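Local coordinates for Exo-beta-1,3-galactanase (Bifidobacterium bifidum, PDB 5FLW), which probably releases galactose from the non-reducing ends of beta-1,3-galactans by hydrolysis, as a family 43 glycoside hydrolase, at residues A[238-243]-A[261-266]; A[83-88]-A[137-142]; A[96-101]-A[109-114]. All coordinates share one frame; numbering follows the deposited sequence.

Contact 1: residues A[238-243]-A[261-266]; sequences AKTYDS and FLFIGD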
loop_
_atom_site.group_PDB
_atom_site.type_symbol
_atom_site.label_atom_id
_atom_site.label_comp_id
_atom_site.label_asym_id
_atom_site.label_seq_id
_atom_site.Cartn_x
_atom_site.Cartn_y
_atom_site.Cartn_z
ATOM N N ALA A 238 9.837 -5.994 -18.413
ATOM C CA ALA A 238 8.487 -6.495 -18.161
ATOM C C ALA A 238 7.586 -5.441 -17.524
ATOM O O ALA A 238 6.380 -5.679 -17.397
ATOM C CB ALA A 238 8.487 -7.732 -17.262
ATOM N N LYS A 239 8.138 -4.295 -17.095
ATOM C CA LYS A 239 7.360 -3.244 -16.419
ATOM C C LYS A 239 6.567 -3.803 -15.232
ATOM O O LYS A 239 5.417 -3.427 -15.005
ATOM C CB LYS A 239 6.423 -2.489 -17.377
ATOM C CG LYS A 239 7.018 -1.936 -18.652
ATOM C CD LYS A 239 8.070 -0.906 -18.405
ATOM C CE LYS A 239 8.514 -0.312 -19.755
ATOM N NZ LYS A 239 9.833 0.439 -19.693
ATOM N N THR A 240 7.189 -4.712 -14.463
ATOM C CA THR A 240 6.534 -5.337 -13.306
ATOM C C THR A 240 5.246 -6.042 -13.747
ATOM O O THR A 240 4.192 -5.934 -13.109
ATOM C CB THR A 240 6.275 -4.324 -12.178
ATOM O OG1 THR A 240 7.373 -3.405 -12.092
ATOM C CG2 THR A 240 6.155 -5.030 -10.838
ATOM N N TYR A 241 5.315 -6.700 -14.906
ATOM C CA TYR A 241 4.138 -7.321 -15.535
ATOM C C TYR A 241 3.022 -6.297 -15.771
ATOM O O TYR A 241 1.836 -6.538 -15.494
ATOM C CB TYR A 241 3.693 -8.594 -14.812
ATOM C CG TYR A 241 4.787 -9.615 -14.942
ATOM C CD1 TYR A 241 5.101 -10.139 -16.185
ATOM C CD2 TYR A 241 5.564 -9.992 -13.843
ATOM C CE1 TYR A 241 6.125 -11.052 -16.340
ATOM C CE2 TYR A 241 6.592 -10.909 -13.977
ATOM C CZ TYR A 241 6.875 -11.435 -15.239
ATOM O OH TYR A 241 7.892 -12.370 -15.443
ATOM N N ASP A 242 3.439 -5.138 -16.296
ATOM C CA ASP A 242 2.555 -4.018 -16.613
ATOM C C ASP A 242 1.659 -3.656 -15.425
ATOM O O ASP A 242 0.428 -3.639 -15.516
ATOM C CB ASP A 242 1.754 -4.264 -17.898
ATOM C CG ASP A 242 0.976 -3.029 -18.350
ATOM O OD1 ASP A 242 1.356 -1.897 -17.981
ATOM O OD2 ASP A 242 -0.026 -3.204 -19.084
ATOM N N SER A 243 2.297 -3.408 -14.279
ATOM C CA SER A 243 1.571 -3.010 -13.084
ATOM C C SER A 243 2.451 -2.076 -12.268
ATOM O O SER A 243 3.637 -1.890 -12.561
ATOM C CB SER A 243 1.136 -4.225 -12.231
ATOM O OG SER A 243 2.217 -4.773 -11.480
ATOM N N PHE A 261 4.891 -15.541 -0.078
ATOM C CA PHE A 261 4.571 -14.122 -0.145
ATOM C C PHE A 261 3.678 -13.896 -1.352
ATOM O O PHE A 261 3.812 -14.578 -2.382
ATOM C CB PHE A 261 5.847 -13.268 -0.249
ATOM C CG PHE A 261 6.761 -13.399 0.941
ATOM C CD1 PHE A 261 7.726 -14.411 0.993
ATOM C CD2 PHE A 261 6.652 -12.521 2.011
ATOM C CE1 PHE A 261 8.565 -14.536 2.099
ATOM C CE2 PHE A 261 7.476 -12.633 3.111
ATOM C CZ PHE A 261 8.440 -13.642 3.166
ATOM N N LEU A 262 2.774 -12.927 -1.211
ATOM C CA LEU A 262 1.859 -12.508 -2.265
ATOM C C LEU A 262 2.204 -11.083 -2.690
ATOM O O LEU A 262 2.404 -10.212 -1.836
ATOM C CB LEU A 262 0.405 -12.559 -1.778
ATOM C CG LEU A 262 -0.642 -12.376 -2.869
ATOM C CD1 LEU A 262 -0.651 -13.568 -3.813
ATOM C CD2 LEU A 262 -2.016 -12.123 -2.235
ATOM N N PHE A 263 2.322 -10.878 -4.006
ATOM C CA PHE A 263 2.471 -9.567 -4.634
ATOM C C PHE A 263 1.120 -9.151 -5.227
ATOM O O PHE A 263 0.500 -9.928 -5.959
ATOM C CB PHE A 263 3.513 -9.657 -5.766
ATOM C CG PHE A 263 3.507 -8.481 -6.743
ATOM C CD1 PHE A 263 2.625 -8.453 -7.849
ATOM C CD2 PHE A 263 4.407 -7.417 -6.579
ATOM C CE1 PHE A 263 2.627 -7.369 -8.732
ATOM C CE2 PHE A 263 4.418 -6.341 -7.467
ATOM C CZ PHE A 263 3.513 -6.315 -8.542
ATOM N N ILE A 264 0.692 -7.912 -4.944
ATOM C CA ILE A 264 -0.427 -7.279 -5.634
ATOM C C ILE A 264 0.063 -5.953 -6.222
ATOM O O ILE A 264 0.698 -5.153 -5.519
ATOM C CB ILE A 264 -1.654 -7.104 -4.715
ATOM C CG1 ILE A 264 -2.267 -8.488 -4.417
ATOM C CG2 ILE A 264 -2.685 -6.158 -5.361
ATOM C CD1 ILE A 264 -3.343 -8.504 -3.362
ATOM N N GLY A 265 -0.194 -5.759 -7.526
ATOM C CA GLY A 265 0.070 -4.499 -8.184
ATOM C C GLY A 265 -1.188 -4.007 -8.879
ATOM O O GLY A 265 -2.082 -4.779 -9.204
ATOM N N ASP A 266 -1.256 -2.689 -9.078
ATOM C CA ASP A 266 -2.387 -2.047 -9.745
ATOM C C ASP A 266 -2.093 -1.839 -11.227
ATOM O O ASP A 266 -1.007 -1.382 -11.586
ATOM C CB ASP A 266 -2.700 -0.684 -9.110
ATOM C CG ASP A 266 -3.241 -0.809 -7.699
ATOM O OD1 ASP A 266 -4.390 -1.245 -7.545
ATOM O OD2 ASP A 266 -2.513 -0.493 -6.741
#
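The ring of Phe-263 meets Ser-243 at its edge and Thr-240 obliquely, both near the CZ tip. Ser-243 OG lies in the ring plane, 3.6 Å from Phe-263 CZ, while the methyl Thr-240 CG2 comes obliquely to within 3.7 Å of Phe-263 CZ. With CG anti to the backbone N (chi1 165°), Phe-263 carries its ring out to these two residues. On the second aromatic ring, Tyr-241, one face is covered toward its rim by Ala-238 CB. The serine hydroxyl faces the phenyl edge but spends its proton elsewhere: Ser-243 OG donates to Thr-240 O over 2.8 Å, in the carbonyl plane. The hydroxyl of Thr-240 is turned aside, paired with Asn-213 O and Asn-215 N. Gly-265 runs alongside, its CA 3.9 Å from Ser-243 OG, and a beta carbon there would collide with that oxygen. Next to it Ser-243 CA makes a CA-H...O contact of 3.4 Å with Asp-266 O. Residues 239-242 all have positive phi, forming a short left-handed helical turn. It leads into strand 244-250, the neighbour of strand 261-266 in one four-stranded blade of the five-bladed beta-propeller expected of family 43.

Contact 2: residues A[83-88]-A[137-142]; sequences RPKVLH and RDIGVF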
loop_
_atom_site.group_PDB
_atom_site.type_symbol
_atom_site.label_atom_id
_atom_site.label_comp_id
_atom_site.label_asym_id
_atom_site.label_seq_id
_atom_site.Cartn_x
_atom_site.Cartn_y
_atom_site.Cartn_z
ATOM N N ARG A 83 -4.527 5.496 -1.386
ATOM C CA ARG A 83 -3.669 4.502 -0.740
ATOM C C ARG A 83 -3.947 4.322 0.757
ATOM O O ARG A 83 -3.031 4.390 1.583
ATOM C CB ARG A 83 -2.190 4.761 -1.007
ATOM C CG ARG A 83 -1.868 4.722 -2.511
ATOM C CD ARG A 83 -0.358 4.751 -2.807
ATOM N NE ARG A 83 -0.151 4.705 -4.254
ATOM C CZ ARG A 83 -0.203 3.592 -4.986
ATOM N NH1 ARG A 83 -0.421 2.419 -4.389
ATOM N NH2 ARG A 83 -0.021 3.637 -6.316
ATOM N N PRO A 84 -5.204 4.030 1.135
ATOM C CA PRO A 84 -5.523 3.849 2.558
ATOM C C PRO A 84 -4.763 2.663 3.139
ATOM O O PRO A 84 -4.572 1.638 2.477
ATOM C CB PRO A 84 -7.046 3.584 2.558
ATOM C CG PRO A 84 -7.323 2.949 1.213
ATOM C CD PRO A 84 -6.355 3.684 0.262
ATOM N N LYS A 85 -4.348 2.818 4.395
ATOM C CA LYS A 85 -3.631 1.783 5.125
ATOM C C LYS A 85 -4.193 1.728 6.541
ATOM O O LYS A 85 -4.616 2.751 7.083
ATOM C CB LYS A 85 -2.131 2.124 5.205
ATOM C CG LYS A 85 -1.435 2.283 3.840
ATOM C CD LYS A 85 -1.369 0.931 3.115
ATOM C CE LYS A 85 -1.031 1.087 1.616
ATOM N NZ LYS A 85 -2.150 1.737 0.870
ATOM N N VAL A 86 -4.172 0.537 7.149
ATOM C CA VAL A 86 -4.655 0.337 8.519
ATOM C C VAL A 86 -3.603 -0.419 9.327
ATOM O O VAL A 86 -2.986 -1.365 8.826
ATOM C CB VAL A 86 -6.024 -0.402 8.543
ATOM C CG1 VAL A 86 -6.444 -0.852 9.972
ATOM C CG2 VAL A 86 -7.115 0.488 7.904
ATOM N N LEU A 87 -3.409 -0.009 10.586
ATOM C CA LEU A 87 -2.632 -0.777 11.550
ATOM C C LEU A 87 -3.454 -0.939 12.823
ATOM O O LEU A 87 -4.289 -0.080 13.160
ATOM C CB LEU A 87 -1.302 -0.093 11.936
ATOM C CG LEU A 87 -0.195 -0.023 10.871
ATOM C CD1 LEU A 87 1.006 0.809 11.382
ATOM C CD2 LEU A 87 0.255 -1.403 10.435
ATOM N N HIS A 88 -3.221 -2.058 13.522
ATOM C CA HIS A 88 -3.802 -2.294 14.840
ATOM C C HIS A 88 -2.779 -1.848 15.890
ATOM O O HIS A 88 -1.642 -2.347 15.903
ATOM C CB HIS A 88 -4.188 -3.773 15.002
ATOM C CG HIS A 88 -4.989 -4.070 16.238
ATOM N ND1 HIS A 88 -5.002 -5.313 16.835
ATOM C CD2 HIS A 88 -5.812 -3.292 16.982
ATOM C CE1 HIS A 88 -5.810 -5.293 17.881
ATOM N NE2 HIS A 88 -6.289 -4.070 18.013
ATOM N N ARG A 137 3.023 12.019 -0.153
ATOM C CA ARG A 137 2.065 11.543 -1.154
ATOM C C ARG A 137 1.813 10.043 -0.979
ATOM O O ARG A 137 1.166 9.667 0.000
ATOM C CB ARG A 137 2.466 12.018 -2.545
ATOM C CG ARG A 137 2.348 13.554 -2.638
ATOM C CD ARG A 137 2.362 14.005 -4.071
ATOM N NE ARG A 137 2.206 15.445 -4.260
ATOM C CZ ARG A 137 3.241 16.264 -4.310
ATOM N NH1 ARG A 137 4.460 15.742 -4.135
ATOM N NH2 ARG A 137 3.084 17.571 -4.543
ATOM N N ASP A 138 2.341 9.164 -1.840
ATOM C CA ASP A 138 2.083 7.731 -1.642
ATOM C C ASP A 138 2.562 7.285 -0.267
ATOM O O ASP A 138 3.618 7.720 0.212
ATOM C CB ASP A 138 2.846 6.892 -2.659
ATOM C CG ASP A 138 2.209 6.897 -4.031
ATOM O OD1 ASP A 138 1.187 7.609 -4.266
ATOM O OD2 ASP A 138 2.787 6.207 -4.893
ATOM N N ILE A 139 1.771 6.423 0.379
ATOM C CA ILE A 139 2.102 5.892 1.691
ATOM C C ILE A 139 1.962 4.370 1.693
ATOM O O ILE A 139 1.231 3.782 0.887
ATOM C CB ILE A 139 1.251 6.485 2.845
ATOM C CG1 ILE A 139 -0.237 6.227 2.575
ATOM C CG2 ILE A 139 1.564 7.982 3.080
ATOM C CD1 ILE A 139 -1.096 6.324 3.824
ATOM N N GLY A 140 2.687 3.748 2.642
ATOM C CA GLY A 140 2.467 2.370 3.034
ATOM C C GLY A 140 2.704 2.253 4.529
ATOM O O GLY A 140 3.107 3.220 5.169
ATOM N N VAL A 141 2.439 1.068 5.089
ATOM C CA VAL A 141 2.668 0.844 6.517
ATOM C C VAL A 141 3.477 -0.434 6.763
ATOM O O VAL A 141 3.481 -1.377 5.958
ATOM C CB VAL A 141 1.362 0.839 7.354
ATOM C CG1 VAL A 141 0.681 2.224 7.315
ATOM C CG2 VAL A 141 0.420 -0.270 6.868
ATOM N N PHE A 142 4.138 -0.474 7.924
ATOM C CA PHE A 142 4.838 -1.675 8.357
ATOM C C PHE A 142 4.800 -1.752 9.887
ATOM O O PHE A 142 5.022 -0.755 10.575
ATOM C CB PHE A 142 6.284 -1.716 7.817
ATOM C CG PHE A 142 7.109 -2.861 8.367
ATOM C CD1 PHE A 142 6.893 -4.166 7.940
ATOM C CD2 PHE A 142 8.086 -2.632 9.324
ATOM C CE1 PHE A 142 7.624 -5.204 8.465
ATOM C CE2 PHE A 142 8.816 -3.670 9.841
ATOM C CZ PHE A 142 8.584 -4.962 9.409
HETATM O O HOH W 1 1.398 6.091 -7.124
#
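Asp-138 OD2 is held by two donors, a bridging water and the backbone N of Ser-190. The water donates to Asp-138 OD2 at 2.6 Å and accepts from Arg-83 NH2 at 2.9 Å, reinforcing the direct salt bridge from Arg-83 NE to Asp-138 OD1, 3.2 Å long. OD1 sits at the edge of the guanidinium, near its plane, yet the carboxylate and guanidinium planes are turned 64° apart, which rules out a flat two-toothed pairing. Arg-83 NH1 has its own salt bridge to Asp-246, so one arginine ties together two acidic groups.

Farther along, Lys-85 folds back on its own strand. Bends at chi2 (-68°) and chi4 lay its methylenes over Gly-140, Lys-85 CG lying 4.0 Å from Gly-140 CA, and return NZ to Pro-84 O at 2.9 Å, above that carbonyl's plane, with weak bonds to Arg-83 O and to Gly-22 O. An alanine here would probably leave Pro-84 O without its ammonium partner and open a gap over Gly-140. Val-141 CG1 abuts Lys-85 CB at 3.5 Å, and Val-141 meets Leu-87 tip to tip, CG2 to CD2 at 3.7 Å.

The strands run nearly parallel, 17° apart, with axes 6.9 Å from each other at closest approach, too far for backbone pairing. Side chains, packed partly against backbone atoms such as Gly-140 CA, fill the wedge between the first strands of two successive blades. Such a join, near the centre of the chain, is that of adjacent blades round the axis of a five-bladed beta-propeller, where family 43 enzymes generally hold their active site.

Contact 3: residues A[96-101]-A[109-114]; sequences VMYIHA and AHIGVA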
loop_
_atom_site.group_PDB
_atom_site.type_symbol
_atom_site.label_atom_id
_atom_site.label_comp_id
_atom_site.label_asym_id
_atom_site.label_seq_id
_atom_site.Cartn_x
_atom_site.Cartn_y
_atom_site.Cartn_z
ATOM N N VAL A 96 -6.153 2.171 13.445
ATOM C CA VAL A 96 -5.850 3.502 12.929
ATOM C C VAL A 96 -5.673 3.396 11.421
ATOM O O VAL A 96 -4.914 2.546 10.931
ATOM C CB VAL A 96 -4.612 4.124 13.601
ATOM C CG1 VAL A 96 -4.435 5.544 13.118
ATOM C CG2 VAL A 96 -4.694 4.036 15.132
ATOM N N MET A 97 -6.380 4.255 10.691
ATOM C CA MET A 97 -6.268 4.346 9.250
ATOM C C MET A 97 -5.482 5.600 8.856
ATOM O O MET A 97 -5.655 6.674 9.456
ATOM C CB MET A 97 -7.650 4.370 8.600
ATOM C CG MET A 97 -7.607 4.425 7.085
ATOM S SD MET A 97 -9.270 4.355 6.312
ATOM C CE MET A 97 -9.725 2.651 6.645
ATOM N N TYR A 98 -4.598 5.433 7.859
ATOM C CA TYR A 98 -3.798 6.502 7.263
ATOM C C TYR A 98 -4.194 6.633 5.797
ATOM O O TYR A 98 -4.506 5.634 5.144
ATOM C CB TYR A 98 -2.291 6.188 7.377
ATOM C CG TYR A 98 -1.942 5.714 8.767
ATOM C CD1 TYR A 98 -1.693 6.633 9.794
ATOM C CD2 TYR A 98 -1.919 4.351 9.072
ATOM C CE1 TYR A 98 -1.410 6.201 11.100
ATOM C CE2 TYR A 98 -1.661 3.905 10.360
ATOM C CZ TYR A 98 -1.400 4.832 11.377
ATOM O OH TYR A 98 -1.133 4.404 12.654
ATOM N N ILE A 99 -4.192 7.858 5.273
ATOM C CA ILE A 99 -4.594 8.065 3.883
ATOM C C ILE A 99 -3.784 9.221 3.325
ATOM O O ILE A 99 -3.413 10.146 4.050
ATOM C CB ILE A 99 -6.137 8.274 3.757
ATOM C CG1 ILE A 99 -6.609 8.155 2.300
ATOM C CG2 ILE A 99 -6.566 9.592 4.356
ATOM C CD1 ILE A 99 -8.069 7.971 2.209
ATOM N N HIS A 100 -3.474 9.150 2.041
ATOM C CA HIS A 100 -2.865 10.296 1.377
ATOM C C HIS A 100 -3.991 11.296 1.091
ATOM O O HIS A 100 -4.833 11.051 0.214
ATOM C CB HIS A 100 -2.114 9.847 0.116
ATOM C CG HIS A 100 -1.692 10.976 -0.802
ATOM N ND1 HIS A 100 -1.319 10.751 -2.117
ATOM C CD2 HIS A 100 -1.569 12.319 -0.603
ATOM C CE1 HIS A 100 -1.004 11.905 -2.686
ATOM N NE2 HIS A 100 -1.146 12.872 -1.793
ATOM N N ALA A 101 -4.041 12.393 1.870
ATOM C CA ALA A 101 -5.019 13.445 1.644
ATOM C C ALA A 101 -4.421 14.446 0.657
ATOM O O ALA A 101 -3.309 14.952 0.872
ATOM C CB ALA A 101 -5.399 14.139 2.961
ATOM N N ALA A 109 -0.572 17.308 -0.228
ATOM C CA ALA A 109 0.416 16.298 0.131
ATOM C C ALA A 109 0.496 16.077 1.656
ATOM O O ALA A 109 1.546 16.254 2.290
ATOM C CB ALA A 109 1.769 16.649 -0.492
ATOM N N HIS A 110 -0.626 15.650 2.244
ATOM C CA HIS A 110 -0.684 15.346 3.672
ATOM C C HIS A 110 -1.015 13.869 3.907
ATOM O O HIS A 110 -1.447 13.144 3.000
ATOM C CB HIS A 110 -1.788 16.154 4.370
ATOM C CG HIS A 110 -1.384 17.537 4.790
ATOM N ND1 HIS A 110 -0.846 18.455 3.914
ATOM C CD2 HIS A 110 -1.507 18.176 5.980
ATOM C CE1 HIS A 110 -0.636 19.596 4.552
ATOM N NE2 HIS A 110 -1.009 19.446 5.810
ATOM N N ILE A 111 -0.842 13.446 5.168
ATOM C CA ILE A 111 -1.375 12.182 5.678
ATOM C C ILE A 111 -2.635 12.511 6.474
ATOM O O ILE A 111 -2.600 13.371 7.363
ATOM C CB ILE A 111 -0.355 11.480 6.603
ATOM C CG1 ILE A 111 0.962 11.169 5.860
ATOM C CG2 ILE A 111 -0.961 10.209 7.223
ATOM C CD1 ILE A 111 2.172 10.832 6.744
ATOM N N GLY A 112 -3.745 11.836 6.172
ATOM C CA GLY A 112 -4.937 11.890 7.017
ATOM C C GLY A 112 -4.976 10.704 7.970
ATOM O O GLY A 112 -4.530 9.607 7.622
ATOM N N VAL A 113 -5.483 10.942 9.186
ATOM C CA VAL A 113 -5.544 9.939 10.253
ATOM C C VAL A 113 -7.003 9.795 10.701
ATOM O O VAL A 113 -7.658 10.798 11.017
ATOM C CB VAL A 113 -4.644 10.325 11.450
ATOM C CG1 VAL A 113 -4.725 9.279 12.538
ATOM C CG2 VAL A 113 -3.194 10.506 11.020
ATOM N N ALA A 114 -7.503 8.540 10.727
ATOM C CA ALA A 114 -8.835 8.185 11.230
ATOM C C ALA A 114 -8.712 6.973 12.164
ATOM O O ALA A 114 -7.744 6.207 12.086
ATOM C CB ALA A 114 -9.824 7.866 10.089
#
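Met-97 and Ala-114 form the first rung of an antiparallel beta hairpin, the middle pair of strands in a four-stranded propeller blade. Their two backbone bonds, Met-97 N to Ala-114 O at 2.8 Å and Ala-114 N to Met-97 O, are repeated between Ile-99 and Gly-112 and between Ala-101 and His-110. Gly-112 N to Ile-99 O is the shortest of the six, at 2.7 Å. Between these rungs lie the non-hydrogen-bonded pairs Tyr-98 with Val-113 and His-100 with Ile-111, where CA-H...O contacts such as Tyr-98 CA to Gly-112 O (3.2 Å) fill in the ladder.

The side chains divide the two faces. On that of Met-97, Ile-99 and Ala-101, Ile-99 CG2 occupies the crowded position between backbone N and carbonyl carbon and lies 3.9 Å from Gly-112 CA; a beta carbon on Gly-112 would clash with this methyl. The other face bears Tyr-98, whose ring takes Ile-111 CG2 at its edge and Val-113 CG2 obliquely. Beside the first rung, Val-96 crosses Val-113 at an angle, CG1 to CG1 at 3.8 Å.

Beyond this shell, both outer strands of the blade hold the hairpin: strand 80-88 bonds to Val-96, Tyr-98 and His-100, and strand 124-129 to Ile-111. The Tyr-98 hydroxyl is hydrogen-bonded to Tyr-169 O. His-110 has its ring stacked on Tyr-108, with ND1 bonded to Tyr-108 O. Near the turn His-100 swings its CG anti to the backbone N (chi1 168°), bringing CD2 to 3.7 Å from His-110 O. A single carboxylate spans the loop end of the hairpin: Glu-102 OE1 pairs with His-100 NE2, while its OE2 takes the N-H of Ala-109.

How the contacts relate
All three contacts are buried, but they hold the propeller at different levels. Contact 3 lies inside one blade and relies on backbone bonds; contact 2 joins that blade to the next through charge, water and aliphatic packing; contact 1 fastens a helical turn to a strand of the last blade by small side chains against a ring. Contact 3 is nested in the loop closed by contact 2, and strand 80-88 of contact 2 is the sheet neighbour of strand 95-102: Lys-85 O lies 2.8 Å from Tyr-98 N, probably hydrogen-bonded. Contact 2 is nearest the centre of the chain. Contacts 1 and 3 lie on opposite sides of it, their centres about 24 Å apart, whereas Arg-83 packs close to Asp-266, linking contacts 1 and 2.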